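Acyl-[acyl-carrier-protein]--UDP-N-acetylglucosamine O-acyltransferase (Acinetobacter baumannii, PDB 4E6U) probably catalyses the transfer of an acyl chain from acyl carrier protein to UDP-N-acetylglucosamine, the opening step of lipid A synthesis. Local coordinates at residues 89-94 with 114-119. Numbering follows the deposited sequence.
Sequences GNNNLI and GSHNLL
Gly114 O receives the amide of Asn92, whose CG stands anti to the carbonyl carbon and beside the backbone N (chi1 -62°), putting the carboxamide alongside that of Asn117. Asn92 ND2 lies 2.8 Å from Gly114 O, in the carbonyl plane on a lone pair; Gly89 N adds a weak bond to the same oxygen. Ser115 OG accepts an almost straight bond (168°) from Asn90 N at 2.9 Å. His116 N then bonds to Asn90 O, and the imidazole plane lies nearly parallel to the Asn91 carboxamide. Asn91 CB sits over one ring face, 3.8 Å from the centroid of the His116 ring, a CH-pi contact; the ring of His134 in the following coil also meets His116. Asn117 N (2.9 Å) and Asn117 ND2 (3.0 Å) both donate to Asn92 OD1 from opposite faces of the carbonyl plane, and the two amides run side by side only 3° from coplanar. Side-chain-to-backbone bonds extend the asparagine series to both neighbouring coils: Asn92 N donates to Asn62 OD1, and Asn135 N to Asn117 OD1. A parallel strand pairing follows, in which Leu93 N donates to Asn117 O. Leu118 CD1 packs 3.7 Å from Leu93 CB. Leu119 N donates to Leu93 O at 2.8 Å. Successive coils of the left-handed parallel beta-helix thus join where both ends of the buried Asn92 amide are satisfied, which should fix its flip and the coil register.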
loop_
_atom_site.group_PDB
_atom_site.type_symbol
_atom_site.label_atom_id
_atom_site.label_comp_id
_atom_site.label_asym_id
_atom_site.label_seq_id
_atom_site.Cartn_x
_atom_site.Cartn_y
_atom_site.Cartn_z
ATOM N N GLY A 89 -12.690 2.551 20.567
ATOM C CA GLY A 89 -13.160 1.815 21.758
ATOM C C GLY A 89 -12.030 1.145 22.510
ATOM O O GLY A 89 -10.987 1.771 22.780
ATOM N N ASN A 90 -12.235 -0.114 22.877
ATOM C CA ASN A 90 -11.333 -0.811 23.778
ATOM C C ASN A 90 -10.667 -1.990 23.110
ATOM O O ASN A 90 -11.229 -2.593 22.200
ATOM C CB ASN A 90 -12.130 -1.349 24.971
ATOM C CG ASN A 90 -12.982 -0.300 25.610
ATOM O OD1 ASN A 90 -12.535 0.793 25.915
ATOM N ND2 ASN A 90 -14.257 -0.643 25.827
ATOM N N ASN A 91 -9.473 -2.345 23.575
ATOM C CA ASN A 91 -8.842 -3.597 23.196
ATOM C C ASN A 91 -8.552 -3.743 21.703
ATOM O O ASN A 91 -8.582 -4.842 21.154
ATOM C CB ASN A 91 -9.647 -4.813 23.706
ATOM C CG ASN A 91 -9.707 -4.886 25.222
ATOM O OD1 ASN A 91 -10.559 -4.263 25.849
ATOM N ND2 ASN A 91 -8.820 -5.649 25.803
ATOM N N ASN A 92 -8.243 -2.617 21.069
ATOM C CA ASN A 92 -7.850 -2.622 19.665
ATOM C C ASN A 92 -6.356 -2.706 19.525
ATOM O O ASN A 92 -5.620 -2.272 20.413
ATOM C CB ASN A 92 -8.338 -1.360 18.977
ATOM C CG ASN A 92 -9.856 -1.262 18.986
ATOM O OD1 ASN A 92 -10.547 -2.026 18.286
ATOM N ND2 ASN A 92 -10.392 -0.331 19.756
ATOM N N LEU A 93 -5.932 -3.251 18.400
ATOM C CA LEU A 93 -4.523 -3.308 18.014
ATOM C C LEU A 93 -4.388 -2.494 16.746
ATOM O O LEU A 93 -5.013 -2.824 15.734
ATOM C CB LEU A 93 -4.106 -4.743 17.743
ATOM C CG LEU A 93 -4.107 -5.673 18.961
ATOM C CD1 LEU A 93 -3.954 -7.124 18.539
ATOM C CD2 LEU A 93 -3.026 -5.301 19.974
ATOM N N ILE A 94 -3.612 -1.419 16.813
ATOM C CA ILE A 94 -3.387 -0.530 15.673
ATOM C C ILE A 94 -1.901 -0.592 15.343
ATOM O O ILE A 94 -1.062 -0.087 16.096
ATOM C CB ILE A 94 -3.869 0.900 15.995
ATOM C CG1 ILE A 94 -5.390 0.895 16.269
ATOM C CG2 ILE A 94 -3.526 1.859 14.853
ATOM C CD1 ILE A 94 -5.949 2.170 16.866
ATOM N N GLY A 114 -14.945 0.606 16.997
ATOM C CA GLY A 114 -15.352 -0.070 18.213
ATOM C C GLY A 114 -14.213 -0.720 18.957
ATOM O O GLY A 114 -13.177 -0.072 19.211
ATOM N N SER A 115 -14.402 -1.986 19.311
ATOM C CA SER A 115 -13.505 -2.706 20.207
ATOM C C SER A 115 -13.034 -4.033 19.638
ATOM O O SER A 115 -13.714 -4.625 18.788
ATOM C CB SER A 115 -14.201 -2.957 21.557
ATOM O OG SER A 115 -14.553 -1.729 22.169
ATOM N N HIS A 116 -11.878 -4.506 20.101
ATOM C CA HIS A 116 -11.352 -5.813 19.733
ATOM C C HIS A 116 -11.032 -5.943 18.244
ATOM O O HIS A 116 -11.082 -7.038 17.687
ATOM C CB HIS A 116 -12.298 -6.944 20.194
ATOM C CG HIS A 116 -12.483 -6.991 21.676
ATOM N ND1 HIS A 116 -11.547 -7.550 22.520
ATOM C CD2 HIS A 116 -13.486 -6.542 22.464
ATOM C CE1 HIS A 116 -11.969 -7.442 23.769
ATOM N NE2 HIS A 116 -13.137 -6.828 23.762
ATOM N N ASN A 117 -10.684 -4.818 17.623
ATOM C CA ASN A 117 -10.284 -4.826 16.215
ATOM C C ASN A 117 -8.785 -4.997 16.078
ATOM O O ASN A 117 -8.032 -4.559 16.948
ATOM C CB ASN A 117 -10.732 -3.527 15.573
ATOM C CG ASN A 117 -12.238 -3.378 15.576
ATOM O OD1 ASN A 117 -12.935 -4.138 14.892
ATOM N ND2 ASN A 117 -12.756 -2.405 16.296
ATOM N N LEU A 118 -8.375 -5.594 14.970
ATOM C CA LEU A 118 -6.961 -5.654 14.581
ATOM C C LEU A 118 -6.818 -4.901 13.276
ATOM O O LEU A 118 -7.403 -5.298 12.251
ATOM C CB LEU A 118 -6.512 -7.100 14.422
ATOM C CG LEU A 118 -5.150 -7.319 13.754
ATOM C CD1 LEU A 118 -4.009 -6.574 14.484
ATOM C CD2 LEU A 118 -4.802 -8.805 13.631
ATOM N N LEU A 119 -6.084 -3.790 13.327
ATOM C CA LEU A 119 -5.746 -2.994 12.148
ATOM C C LEU A 119 -4.288 -3.270 11.857
ATOM O O LEU A 119 -3.410 -2.766 12.560
ATOM C CB LEU A 119 -6.012 -1.502 12.379
ATOM C CG LEU A 119 -7.468 -1.019 12.305
ATOM C CD1 LEU A 119 -8.287 -1.603 13.446
ATOM C CD2 LEU A 119 -7.540 0.496 12.343
HETATM O O HOH W 1 -7.683 -6.816 19.062
HETATM O O HOH W 2 -13.240 -4.822 26.386
#